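Local structure of intron-associated endonuclease 1 (Enterobacteria phage T4, 1MK0) at residues S3-I8 with E62-E67; V16-A21 with L82-N87; N10-K15 with G53-C58; S42-R47 with Y89-A94. The protein cleaves DNA as the intron-encoded homing endonuclease I-TevI of the GIY-YIG family, represented here by its catalytic domain. The protein carries 1 engineered substitution. One frame throughout, in Å; residues are numbered along the deposited sequence.

Overall arrangement
The four contacts hold together a small alpha/beta domain built on a three-stranded antiparallel sheet. Contacts 1 and 3 both join strand 4-10, or the loop that follows it, to strand 56-63; the first is partly buried, the second lies at the surface, and both combine backbone hydrogen bonding with a serine or threonine hydroxyl. Contact 2 is the most buried: valines of strand 16-21 meet the loop after helix 68-81 with no direct hydrogen bond. Contact 4, partly buried and about 8 Å from contact 2 between centres, pins that loop's continuation to the start of helix 43-52 through polar side chains and an aromatic face. Asn90 and Tyr89 link contact 4 to contacts 2 and 3.

Contact 1 of 4, residues S3-I8 with E62-E67; sequences SGIYQI and EEIPYE
The aromatic rings find their partners outside the two segments: the Tyr66 ring stacks with Phe96 and the Tyr6 ring meets Trp28 edge-to-face. With CG anti to the backbone N, it is CB of the Tyr66 side chain that meets the other segment, 3.8 Å from Ser3 CB. The flat groups that do meet are peptides. Ile5 N lies in the plane of the Glu62 carbonyl and donates to Glu62 O at 2.8 Å, and Glu62 N returns an almost straight bond to Ile5 O (3.1 Å, 171°), completing an antiparallel hydrogen-bonded pair. Ser3 OG instead approaches Ile64 O from above the carbonyl plane, at 2.8 Å. Its chi1 of 60° points the hydroxyl at this oxygen, and a short side chain suits a carbonyl so near the backbone; one water joins Ser3 OG to Tyr66 N. Between these bonds Gly4 presses its CA to 3.1 Å from Glu62 O, a CA-H...O contact with no room for a CB, and its phi of 144° also suits glycine. The Ile64 and Ile5 side chains cross obliquely, CD1 of Ile64 lying 4.1 Å from CG1 of Ile5. Gly4, Ile5 and Tyr6 are the GIY of the family name. Their strand runs between 16-21 and 56-63, with Ile5 facing helix 68-81, from which Arg74 and Trp78 bind the Glu62 carboxylate, while Tyr6 turns to helix 24-37.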
loop_
_atom_site.group_PDB
_atom_site.type_symbol
_atom_site.label_atom_id
_atom_site.label_comp_id
_atom_site.label_asym_id
_atom_site.label_seq_id
_atom_site.Cartn_x
_atom_site.Cartn_y
_atom_site.Cartn_z
ATOM N N SER A 3 5.028 -5.158 -12.021
ATOM C CA SER A 3 5.580 -4.722 -10.744
ATOM C C SER A 3 5.791 -3.223 -10.609
ATOM O O SER A 3 5.746 -2.480 -11.586
ATOM C CB SER A 3 6.914 -5.427 -10.502
ATOM O OG SER A 3 7.843 -5.110 -11.528
ATOM N N GLY A 4 6.039 -2.791 -9.377
ATOM C CA GLY A 4 6.277 -1.384 -9.137
ATOM C C GLY A 4 5.708 -0.893 -7.826
ATOM O O GLY A 4 5.497 -1.668 -6.890
ATOM N N ILE A 5 5.458 0.409 -7.776
ATOM C CA ILE A 5 4.921 1.058 -6.590
ATOM C C ILE A 5 3.445 1.346 -6.816
ATOM O O ILE A 5 3.039 1.743 -7.910
ATOM C CB ILE A 5 5.650 2.390 -6.318
ATOM C CG1 ILE A 5 7.167 2.176 -6.353
ATOM C CG2 ILE A 5 5.207 2.962 -4.977
ATOM C CD1 ILE A 5 7.676 1.156 -5.355
ATOM N N TYR A 6 2.642 1.154 -5.778
ATOM C CA TYR A 6 1.210 1.385 -5.887
ATOM C C TYR A 6 0.670 2.121 -4.671
ATOM O O TYR A 6 1.366 2.296 -3.673
ATOM C CB TYR A 6 0.488 0.041 -6.015
ATOM C CG TYR A 6 0.657 -0.835 -4.792
ATOM C CD1 TYR A 6 -0.135 -0.644 -3.656
ATOM C CD2 TYR A 6 1.648 -1.811 -4.745
ATOM C CE1 TYR A 6 0.061 -1.398 -2.508
ATOM C CE2 TYR A 6 1.856 -2.570 -3.600
ATOM C CZ TYR A 6 1.060 -2.357 -2.485
ATOM O OH TYR A 6 1.279 -3.089 -1.351
ATOM N N GLN A 7 -0.580 2.554 -4.770
ATOM C CA GLN A 7 -1.240 3.212 -3.655
ATOM C C GLN A 7 -2.610 2.568 -3.485
ATOM O O GLN A 7 -3.226 2.122 -4.458
ATOM C CB GLN A 7 -1.411 4.718 -3.906
ATOM C CG GLN A 7 -2.349 5.070 -5.058
ATOM C CD GLN A 7 -2.618 6.564 -5.176
ATOM O OE1 GLN A 7 -3.272 7.015 -6.119
ATOM N NE2 GLN A 7 -2.123 7.336 -4.219
ATOM N N ILE A 8 -3.057 2.477 -2.236
ATOM C CA ILE A 8 -4.376 1.949 -1.911
ATOM C C ILE A 8 -5.013 3.153 -1.239
ATOM O O ILE A 8 -4.584 3.564 -0.162
ATOM C CB ILE A 8 -4.307 0.763 -0.924
ATOM C CG1 ILE A 8 -3.577 -0.412 -1.585
ATOM C CG2 ILE A 8 -5.722 0.345 -0.511
ATOM C CD1 ILE A 8 -3.440 -1.639 -0.703
ATOM N N GLU A 62 3.917 3.811 -10.032
ATOM C CA GLU A 62 5.051 3.634 -10.936
ATOM C C GLU A 62 5.283 2.172 -11.270
ATOM O O GLU A 62 5.483 1.364 -10.366
ATOM C CB GLU A 62 6.334 4.135 -10.277
ATOM C CG GLU A 62 6.751 5.534 -10.590
ATOM C CD GLU A 62 7.948 5.933 -9.759
ATOM O OE1 GLU A 62 8.930 5.159 -9.713
ATOM O OE2 GLU A 62 7.904 7.012 -9.148
ATOM N N GLU A 63 5.275 1.829 -12.556
ATOM C CA GLU A 63 5.566 0.455 -12.944
ATOM C C GLU A 63 7.074 0.428 -13.158
ATOM O O GLU A 63 7.590 1.100 -14.050
ATOM C CB GLU A 63 4.856 0.055 -14.244
ATOM C CG GLU A 63 5.194 -1.377 -14.666
ATOM C CD GLU A 63 4.497 -1.833 -15.938
ATOM O OE1 GLU A 63 4.806 -2.951 -16.406
ATOM O OE2 GLU A 63 3.647 -1.090 -16.468
ATOM N N ILE A 64 7.775 -0.328 -12.319
ATOM C CA ILE A 64 9.225 -0.446 -12.401
ATOM C C ILE A 64 9.615 -1.854 -11.974
ATOM O O ILE A 64 8.830 -2.548 -11.330
ATOM C CB ILE A 64 9.943 0.575 -11.473
ATOM C CG1 ILE A 64 9.493 0.384 -10.021
ATOM C CG2 ILE A 64 9.671 1.992 -11.950
ATOM C CD1 ILE A 64 10.138 1.353 -9.050
ATOM N N PRO A 65 10.829 -2.298 -12.335
ATOM C CA PRO A 65 11.296 -3.640 -11.971
ATOM C C PRO A 65 11.315 -3.840 -10.461
ATOM O O PRO A 65 11.653 -2.924 -9.706
ATOM C CB PRO A 65 12.699 -3.691 -12.570
ATOM C CG PRO A 65 12.574 -2.815 -13.777
ATOM C CD PRO A 65 11.789 -1.639 -13.237
ATOM N N TYR A 66 10.949 -5.041 -10.024
ATOM C CA TYR A 66 10.928 -5.351 -8.602
ATOM C C TYR A 66 12.330 -5.757 -8.148
ATOM O O TYR A 66 12.632 -6.939 -7.957
ATOM C CB TYR A 66 9.912 -6.464 -8.327
ATOM C CG TYR A 66 9.593 -6.673 -6.863
ATOM C CD1 TYR A 66 10.121 -7.758 -6.166
ATOM C CD2 TYR A 66 8.754 -5.796 -6.178
ATOM C CE1 TYR A 66 9.821 -7.969 -4.825
ATOM C CE2 TYR A 66 8.447 -5.996 -4.832
ATOM C CZ TYR A 66 8.985 -7.087 -4.164
ATOM O OH TYR A 66 8.689 -7.307 -2.836
ATOM N N GLU A 67 13.186 -4.750 -8.009
ATOM C CA GLU A 67 14.567 -4.926 -7.579
ATOM C C GLU A 67 14.745 -4.086 -6.318
ATOM O O GLU A 67 14.414 -2.901 -6.300
ATOM C CB GLU A 67 15.524 -4.455 -8.676
ATOM C CG GLU A 67 15.442 -5.251 -9.976
ATOM C CD GLU A 67 15.857 -6.706 -9.810
ATOM O OE1 GLU A 67 16.782 -6.973 -9.015
ATOM O OE2 GLU A 67 15.272 -7.577 -10.486
HETATM O O HOH W 1 10.153 -7.385 -11.908
HETATM O O HOH W 2 6.260 -4.893 -14.814
#

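Contact 2 of 4, residues V16-A21 with L82-N87; sequences VYVGSA and LNSKIN
Four side chains form the close-packed part. CD1 of Leu82 reaches across two valines of the strand at nearly right angles, 4.0 Å from Val18 CG2 and 4.1 Å from Val16 CG2. In Val16 that methyl sits between the backbone N and the carbonyl carbon, and it also meets Ser84 CB at 4.0 Å. Ser84 CB lies 3.6 Å from Val16 O as well, while its OG rests 3.8 Å from Val18 CG2. A serine fits here because it is small enough to lie against the strand, and its buried hydroxyl is hydrogen-bonded to Asn90 OD1, which also accepts from Val18 N. Branched valines suit an extended strand and present methyl groups to the leucine. The loose side is quite different: the exposed Asn87 makes no direct contact of note, and a single water bridges the two backbones, accepting from Val16 N at 2.9 Å and donating to Asn87 O at 2.6 Å. The 83-87 turn is tied by the bond from Asn87 N to Asn83 O, and helix 68-81 ends in a Schellman motif, Asn83 itself taking the left-handed conformation that asparagine tolerates well. Val18 belongs to the second half of the GIY-YIG signature, Tyr17-Val18-Gly19. The contact packs this edge strand against the loop leaving helix 68-81, whose Trp78 and Ile79 pack on Val18, while strand 4-10 borders it through Ile5 and Gln7.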
loop_
_atom_site.group_PDB
_atom_site.type_symbol
_atom_site.label_atom_id
_atom_site.label_comp_id
_atom_site.label_asym_id
_atom_site.label_seq_id
_atom_site.Cartn_x
_atom_site.Cartn_y
_atom_site.Cartn_z
ATOM N N VAL A 16 -4.026 7.375 1.914
ATOM C CA VAL A 16 -3.465 6.273 1.141
ATOM C C VAL A 16 -2.422 5.421 1.849
ATOM O O VAL A 16 -1.829 5.816 2.852
ATOM C CB VAL A 16 -2.806 6.768 -0.173
ATOM C CG1 VAL A 16 -3.764 7.658 -0.946
ATOM C CG2 VAL A 16 -1.510 7.501 0.141
ATOM N N TYR A 17 -2.215 4.238 1.286
ATOM C CA TYR A 17 -1.226 3.280 1.750
ATOM C C TYR A 17 -0.341 3.093 0.521
ATOM O O TYR A 17 -0.843 2.781 -0.559
ATOM C CB TYR A 17 -1.890 1.947 2.096
ATOM C CG TYR A 17 -0.919 0.853 2.484
ATOM C CD1 TYR A 17 -0.494 0.710 3.802
ATOM C CD2 TYR A 17 -0.426 -0.043 1.529
ATOM C CE1 TYR A 17 0.397 -0.302 4.168
ATOM C CE2 TYR A 17 0.470 -1.060 1.887
ATOM C CZ TYR A 17 0.873 -1.181 3.208
ATOM O OH TYR A 17 1.737 -2.188 3.587
ATOM N N VAL A 18 0.960 3.307 0.675
ATOM C CA VAL A 18 1.896 3.140 -0.431
ATOM C C VAL A 18 2.649 1.828 -0.256
ATOM O O VAL A 18 3.121 1.516 0.830
ATOM C CB VAL A 18 2.919 4.298 -0.480
ATOM C CG1 VAL A 18 3.994 4.000 -1.527
ATOM C CG2 VAL A 18 2.210 5.609 -0.810
ATOM N N GLY A 19 2.756 1.051 -1.328
ATOM C CA GLY A 19 3.466 -0.212 -1.233
ATOM C C GLY A 19 4.164 -0.579 -2.526
ATOM O O GLY A 19 4.118 0.169 -3.495
ATOM N N SER A 20 4.823 -1.735 -2.534
ATOM C CA SER A 20 5.525 -2.206 -3.723
ATOM C C SER A 20 5.104 -3.645 -3.990
ATOM O O SER A 20 4.771 -4.381 -3.063
ATOM C CB SER A 20 7.039 -2.128 -3.515
ATOM O OG SER A 20 7.452 -2.918 -2.412
ATOM N N ALA A 21 5.112 -4.056 -5.251
ATOM C CA ALA A 21 4.698 -5.416 -5.565
ATOM C C ALA A 21 5.409 -6.037 -6.749
ATOM O O ALA A 21 5.819 -5.342 -7.684
ATOM C CB ALA A 21 3.196 -5.445 -5.808
ATOM N N LEU A 82 3.461 11.584 -0.701
ATOM C CA LEU A 82 2.043 11.522 -0.379
ATOM C C LEU A 82 1.772 11.606 1.119
ATOM O O LEU A 82 0.627 11.473 1.556
ATOM C CB LEU A 82 1.435 10.240 -0.958
ATOM C CG LEU A 82 1.657 10.045 -2.464
ATOM C CD1 LEU A 82 0.945 8.781 -2.926
ATOM C CD2 LEU A 82 1.134 11.254 -3.227
ATOM N N ASN A 83 2.829 11.829 1.897
ATOM C CA ASN A 83 2.715 11.961 3.352
ATOM C C ASN A 83 1.855 10.828 3.913
ATOM O O ASN A 83 0.990 11.049 4.761
ATOM C CB ASN A 83 2.084 13.323 3.672
ATOM C CG ASN A 83 2.173 13.681 5.137
ATOM O OD1 ASN A 83 3.225 13.539 5.758
ATOM N ND2 ASN A 83 1.069 14.169 5.696
ATOM N N SER A 84 2.124 9.609 3.450
ATOM C CA SER A 84 1.339 8.445 3.850
ATOM C C SER A 84 1.596 7.847 5.230
ATOM O O SER A 84 0.987 6.841 5.589
ATOM C CB SER A 84 1.456 7.350 2.780
ATOM O OG SER A 84 2.757 6.791 2.746
ATOM N N LYS A 85 2.494 8.447 6.004
ATOM C CA LYS A 85 2.746 7.956 7.356
ATOM C C LYS A 85 1.921 8.833 8.296
ATOM O O LYS A 85 1.047 8.351 9.016
ATOM C CB LYS A 85 4.238 8.043 7.687
ATOM C CG LYS A 85 5.081 7.078 6.862
ATOM C CD LYS A 85 6.546 7.482 6.797
ATOM C CE LYS A 85 7.230 7.400 8.137
ATOM N NZ LYS A 85 8.688 7.665 7.998
ATOM N N ILE A 86 2.181 10.133 8.262
ATOM C CA ILE A 86 1.452 11.075 9.101
ATOM C C ILE A 86 -0.026 11.147 8.712
ATOM O O ILE A 86 -0.902 11.156 9.579
ATOM C CB ILE A 86 2.070 12.486 8.991
ATOM C CG1 ILE A 86 3.477 12.473 9.586
ATOM C CG2 ILE A 86 1.184 13.513 9.688
ATOM C CD1 ILE A 86 4.238 13.771 9.379
ATOM N N ASN A 87 -0.297 11.185 7.410
ATOM C CA ASN A 87 -1.665 11.290 6.911
ATOM C C ASN A 87 -2.099 10.094 6.070
ATOM O O ASN A 87 -2.949 10.221 5.189
ATOM C CB ASN A 87 -1.809 12.578 6.089
ATOM C CG ASN A 87 -3.229 12.809 5.604
ATOM O OD1 ASN A 87 -4.172 12.810 6.394
ATOM N ND2 ASN A 87 -3.386 13.010 4.298
HETATM O O HOH W 3 -2.448 9.669 2.746
#

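Contact 3 of 4, residues N10-K15 with G53-C58; sequences NTLNNK and GNVFEC
Two first torsions set up the contact. In Thr11 a chi1 of 62° places OG1 between the backbone N and the carbonyl carbon, so that the hydroxyl and the peptide N-H of one residue point to the same acceptor. Both grip Val55 O: Thr11 N lies in the carbonyl plane and donates at 3.0 Å along a nearly straight line (165°), while Thr11 OG1 comes from above that plane at 2.7 Å. In Asn10, CG stands anti to the backbone N (chi1 -175°), which lets OD1 reach forward to Leu12 N at 2.7 Å, an Asx turn, and brings the amide beside Phe56. These two residues form an antiparallel non-hydrogen-bonded pair with side chains on the same face of the sheet, so they meet: CB of Asn10 lies 3.7 Å from Phe56 CE2, the amide plane steeply inclined to the ring, and ND2 goes on to hydrogen-bond Tyr89 OH. Val55 packs against several of these groups: its CG2 sits 3.7 Å from Asn10 OD1 and 4.0 Å from Leu12 CD1, and also lies on one face of the Phe56 ring, toward its rim. The Thr11 methyl, CG2, meets the Glu57 chain at the exposed rim, with OE2 at 3.2 Å. A second Asx turn, from Asn13 OD1 to Lys15 N, and the backbone bond of Asn10 N to Lys15 O close the loop. Asparagine, able to copy a backbone carbonyl with its side chain, suits such turns. The whole is a beta-hairpin connection, joining the GIY and YIG strands of this fold and fastened by Thr11 to the entrance of strand 56-63.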
loop_
_atom_site.group_PDB
_atom_site.type_symbol
_atom_site.label_atom_id
_atom_site.label_comp_id
_atom_site.label_asym_id
_atom_site.label_seq_id
_atom_site.Cartn_x
_atom_site.Cartn_y
_atom_site.Cartn_z
ATOM N N ASN A 10 -8.315 5.276 0.357
ATOM C CA ASN A 10 -9.632 5.204 0.973
ATOM C C ASN A 10 -10.481 6.254 0.253
ATOM O O ASN A 10 -10.154 7.439 0.276
ATOM C CB ASN A 10 -9.517 5.538 2.460
ATOM C CG ASN A 10 -10.826 5.362 3.201
ATOM O OD1 ASN A 10 -11.883 5.761 2.719
ATOM N ND2 ASN A 10 -10.757 4.770 4.386
ATOM N N THR A 11 -11.560 5.820 -0.392
ATOM C CA THR A 11 -12.414 6.747 -1.134
ATOM C C THR A 11 -13.259 7.663 -0.252
ATOM O O THR A 11 -13.900 8.591 -0.753
ATOM C CB THR A 11 -13.351 5.992 -2.105
ATOM O OG1 THR A 11 -14.224 5.129 -1.366
ATOM C CG2 THR A 11 -12.536 5.161 -3.083
ATOM N N LEU A 12 -13.250 7.415 1.052
ATOM C CA LEU A 12 -14.027 8.227 1.983
ATOM C C LEU A 12 -13.256 9.434 2.514
ATOM O O LEU A 12 -13.853 10.468 2.821
ATOM C CB LEU A 12 -14.496 7.372 3.166
ATOM C CG LEU A 12 -15.314 6.114 2.860
ATOM C CD1 LEU A 12 -15.712 5.441 4.166
ATOM C CD2 LEU A 12 -16.553 6.479 2.051
ATOM N N ASN A 13 -11.934 9.312 2.616
ATOM C CA ASN A 13 -11.111 10.399 3.144
ATOM C C ASN A 13 -9.832 10.687 2.356
ATOM O O ASN A 13 -9.043 11.544 2.744
ATOM C CB ASN A 13 -10.739 10.100 4.594
ATOM C CG ASN A 13 -10.103 8.737 4.753
ATOM O OD1 ASN A 13 -9.306 8.317 3.916
ATOM N ND2 ASN A 13 -10.449 8.043 5.829
ATOM N N ASN A 14 -9.627 9.963 1.263
ATOM C CA ASN A 14 -8.454 10.145 0.413
ATOM C C ASN A 14 -7.105 9.774 1.030
ATOM O O ASN A 14 -6.058 10.087 0.457
ATOM C CB ASN A 14 -8.397 11.586 -0.101
ATOM C CG ASN A 14 -9.579 11.933 -0.976
ATOM O OD1 ASN A 14 -9.859 11.245 -1.957
ATOM N ND2 ASN A 14 -10.284 13.002 -0.626
ATOM N N LYS A 15 -7.117 9.121 2.189
ATOM C CA LYS A 15 -5.865 8.699 2.817
ATOM C C LYS A 15 -5.343 7.510 2.015
ATOM O O LYS A 15 -6.127 6.721 1.492
ATOM C CB LYS A 15 -6.097 8.284 4.272
ATOM C CG LYS A 15 -6.409 9.441 5.206
ATOM C CD LYS A 15 -6.635 8.945 6.625
ATOM C CE LYS A 15 -6.962 10.092 7.570
ATOM N NZ LYS A 15 -5.848 11.076 7.660
ATOM N N GLY A 53 -14.748 -1.690 5.763
ATOM C CA GLY A 53 -14.660 -2.777 4.813
ATOM C C GLY A 53 -13.903 -2.226 3.616
ATOM O O GLY A 53 -13.204 -1.217 3.739
ATOM N N ASN A 54 -14.056 -2.848 2.454
ATOM C CA ASN A 54 -13.319 -2.387 1.280
ATOM C C ASN A 54 -13.897 -1.189 0.538
ATOM O O ASN A 54 -14.612 -1.342 -0.456
ATOM C CB ASN A 54 -13.118 -3.541 0.299
ATOM C CG ASN A 54 -12.148 -3.194 -0.821
ATOM O OD1 ASN A 54 -11.826 -4.038 -1.659
ATOM N ND2 ASN A 54 -11.681 -1.952 -0.839
ATOM N N VAL A 55 -13.570 0.005 1.023
ATOM C CA VAL A 55 -14.005 1.249 0.400
ATOM C C VAL A 55 -12.776 1.857 -0.273
ATOM O O VAL A 55 -12.703 3.065 -0.482
ATOM C CB VAL A 55 -14.549 2.250 1.450
ATOM C CG1 VAL A 55 -15.858 1.735 2.022
ATOM C CG2 VAL A 55 -13.530 2.452 2.567
ATOM N N PHE A 56 -11.816 1.002 -0.618
ATOM C CA PHE A 56 -10.572 1.458 -1.228
ATOM C C PHE A 56 -10.469 1.307 -2.738
ATOM O O PHE A 56 -11.175 0.507 -3.354
ATOM C CB PHE A 56 -9.382 0.734 -0.588
ATOM C CG PHE A 56 -9.326 0.866 0.905
ATOM C CD1 PHE A 56 -10.088 0.035 1.718
ATOM C CD2 PHE A 56 -8.542 1.849 1.499
ATOM C CE1 PHE A 56 -10.074 0.182 3.105
ATOM C CE2 PHE A 56 -8.522 2.003 2.884
ATOM C CZ PHE A 56 -9.290 1.169 3.687
ATOM N N GLU A 57 -9.564 2.097 -3.312
ATOM C CA GLU A 57 -9.266 2.090 -4.738
ATOM C C GLU A 57 -7.764 1.883 -4.884
ATOM O O GLU A 57 -6.973 2.625 -4.301
ATOM C CB GLU A 57 -9.636 3.423 -5.386
ATOM C CG GLU A 57 -11.070 3.540 -5.846
ATOM C CD GLU A 57 -11.307 4.805 -6.651
ATOM O OE1 GLU A 57 -10.588 5.015 -7.654
ATOM O OE2 GLU A 57 -12.207 5.589 -6.287
ATOM N N CYS A 58 -7.379 0.875 -5.657
ATOM C CA CYS A 58 -5.969 0.581 -5.878
ATOM C C CYS A 58 -5.525 1.116 -7.233
ATOM O O CYS A 58 -6.210 0.922 -8.237
ATOM C CB CYS A 58 -5.729 -0.931 -5.835
ATOM S SG CYS A 58 -6.144 -1.732 -4.267
#

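Contact 4 of 4, residues S42-R47 with Y89-A94; sequences SIKLQR and YNIADA
Hydrogen bonds come first. Ser42 is the N-cap of helix 43-52, and its hydroxyl works twice: OG accepts from Leu45 N at 3.1 Å and donates in the carbonyl plane to Tyr89 O at 2.7 Å. With OG anti to the backbone N (chi1 167°), the short serine side chain serves the helix end and the neighbouring loop together. Lys44, bent at chi3, brings NZ over the carbonyl plane of Asn90 and donates to Asn90 O at 2.8 Å; Gly88 O is a second acceptor for this ammonium. Apolar and aromatic contacts follow. Leu45 CD1 lies over one face of the Tyr89 ring, 4.0 Å from its centroid, a CH-pi contact in which the leucine and tyrosine side chains cross at about a right angle. Lys44 CB sits at the ring's edge, and Ile91 CG2 approaches Ser42 OG (3.8 Å) and Lys44 CE (4.1 Å), packing beside them. Because the loop supplies mainly backbone oxygens, its carbonyls would probably stabilise the charge of Lys44. Ser42 OG gives its proton to Tyr89 O and takes the N-H of Leu45 on the same hydroxyl oxygen, so one group couples helix cap to loop.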
loop_
_atom_site.group_PDB
_atom_site.type_symbol
_atom_site.label_atom_id
_atom_site.label_comp_id
_atom_site.label_asym_id
_atom_site.label_seq_id
_atom_site.Cartn_x
_atom_site.Cartn_y
_atom_site.Cartn_z
ATOM N N SER A 42 -0.491 -3.400 8.862
ATOM C CA SER A 42 -0.725 -2.026 9.280
ATOM C C SER A 42 -1.967 -1.905 10.140
ATOM O O SER A 42 -3.082 -2.091 9.655
ATOM C CB SER A 42 -0.880 -1.110 8.069
ATOM O OG SER A 42 -1.401 0.144 8.476
ATOM N N ILE A 43 -1.776 -1.580 11.414
ATOM C CA ILE A 43 -2.904 -1.429 12.322
ATOM C C ILE A 43 -3.825 -0.306 11.846
ATOM O O ILE A 43 -5.033 -0.343 12.072
ATOM C CB ILE A 43 -2.423 -1.120 13.764
ATOM C CG1 ILE A 43 -3.624 -1.036 14.709
ATOM C CG2 ILE A 43 -1.642 0.187 13.785
ATOM C CD1 ILE A 43 -3.243 -0.857 16.175
ATOM N N LYS A 44 -3.255 0.687 11.169
ATOM C CA LYS A 44 -4.043 1.810 10.686
ATOM C C LYS A 44 -4.968 1.389 9.555
ATOM O O LYS A 44 -6.140 1.768 9.533
ATOM C CB LYS A 44 -3.120 2.947 10.242
ATOM C CG LYS A 44 -2.205 3.422 11.363
ATOM C CD LYS A 44 -1.517 4.738 11.036
ATOM C CE LYS A 44 -0.580 4.613 9.858
ATOM N NZ LYS A 44 0.166 5.887 9.634
ATOM N N LEU A 45 -4.449 0.599 8.620
ATOM C CA LEU A 45 -5.278 0.139 7.516
ATOM C C LEU A 45 -6.302 -0.848 8.068
ATOM O O LEU A 45 -7.469 -0.838 7.666
ATOM C CB LEU A 45 -4.422 -0.530 6.438
ATOM C CG LEU A 45 -5.174 -0.871 5.146
ATOM C CD1 LEU A 45 -5.719 0.402 4.501
ATOM C CD2 LEU A 45 -4.237 -1.589 4.199
ATOM N N GLN A 46 -5.866 -1.687 9.002
ATOM C CA GLN A 46 -6.755 -2.668 9.615
ATOM C C GLN A 46 -7.918 -1.980 10.324
ATOM O O GLN A 46 -9.063 -2.417 10.215
ATOM C CB GLN A 46 -5.994 -3.541 10.617
ATOM C CG GLN A 46 -6.828 -4.701 11.155
ATOM C CD GLN A 46 -7.115 -5.759 10.099
ATOM O OE1 GLN A 46 -6.217 -6.488 9.676
ATOM N NE2 GLN A 46 -8.369 -5.839 9.661
ATOM N N ARG A 47 -7.625 -0.908 11.053
ATOM C CA ARG A 47 -8.662 -0.172 11.766
ATOM C C ARG A 47 -9.679 0.426 10.810
ATOM O O ARG A 47 -10.889 0.352 11.042
ATOM C CB ARG A 47 -8.042 0.944 12.609
ATOM C CG ARG A 47 -7.393 0.454 13.885
ATOM C CD ARG A 47 -6.715 1.600 14.604
ATOM N NE ARG A 47 -6.266 1.224 15.937
ATOM C CZ ARG A 47 -5.536 2.009 16.719
ATOM N NH1 ARG A 47 -5.172 3.210 16.293
ATOM N NH2 ARG A 47 -5.177 1.598 17.929
ATOM N N TYR A 89 -1.796 5.344 5.725
ATOM C CA TYR A 89 -1.827 4.060 6.407
ATOM C C TYR A 89 -0.485 3.361 6.592
ATOM O O TYR A 89 -0.435 2.285 7.179
ATOM C CB TYR A 89 -2.800 3.125 5.684
ATOM C CG TYR A 89 -4.208 3.668 5.638
ATOM C CD1 TYR A 89 -4.768 4.109 4.440
ATOM C CD2 TYR A 89 -4.971 3.775 6.801
ATOM C CE1 TYR A 89 -6.050 4.642 4.401
ATOM C CE2 TYR A 89 -6.257 4.308 6.771
ATOM C CZ TYR A 89 -6.787 4.740 5.569
ATOM O OH TYR A 89 -8.054 5.274 5.531
ATOM N N ASN A 90 0.599 3.950 6.096
ATOM C CA ASN A 90 1.909 3.329 6.270
ATOM C C ASN A 90 2.384 3.551 7.698
ATOM O O ASN A 90 2.251 4.650 8.234
ATOM C CB ASN A 90 2.926 3.919 5.293
ATOM C CG ASN A 90 2.665 3.494 3.868
ATOM O OD1 ASN A 90 1.938 4.160 3.131
ATOM N ND2 ASN A 90 3.245 2.367 3.475
ATOM N N ILE A 91 2.936 2.509 8.315
ATOM C CA ILE A 91 3.404 2.616 9.695
ATOM C C ILE A 91 4.906 2.834 9.822
ATOM O O ILE A 91 5.417 3.000 10.927
ATOM C CB ILE A 91 3.040 1.360 10.535
ATOM C CG1 ILE A 91 3.726 0.124 9.956
ATOM C CG2 ILE A 91 1.529 1.178 10.576
ATOM C CD1 ILE A 91 3.646 -1.097 10.860
ATOM N N ALA A 92 5.612 2.827 8.698
ATOM C CA ALA A 92 7.054 3.031 8.707
ATOM C C ALA A 92 7.545 3.182 7.279
ATOM O O ALA A 92 6.758 3.107 6.340
ATOM C CB ALA A 92 7.744 1.849 9.374
ATOM N N ASP A 93 8.842 3.416 7.113
ATOM C CA ASP A 93 9.383 3.539 5.770
ATOM C C ASP A 93 9.303 2.183 5.087
ATOM O O ASP A 93 9.047 1.164 5.731
ATOM C CB ASP A 93 10.825 4.045 5.794
ATOM C CG ASP A 93 10.908 5.528 6.091
ATOM O OD1 ASP A 93 9.975 6.263 5.700
ATOM O OD2 ASP A 93 11.908 5.959 6.698
ATOM N N ALA A 94 9.531 2.180 3.781
ATOM C CA ALA A 94 9.434 0.972 2.970
ATOM C C ALA A 94 10.350 -0.199 3.289
ATOM O O ALA A 94 11.482 -0.030 3.743
ATOM C CB ALA A 94 9.590 1.344 1.499
#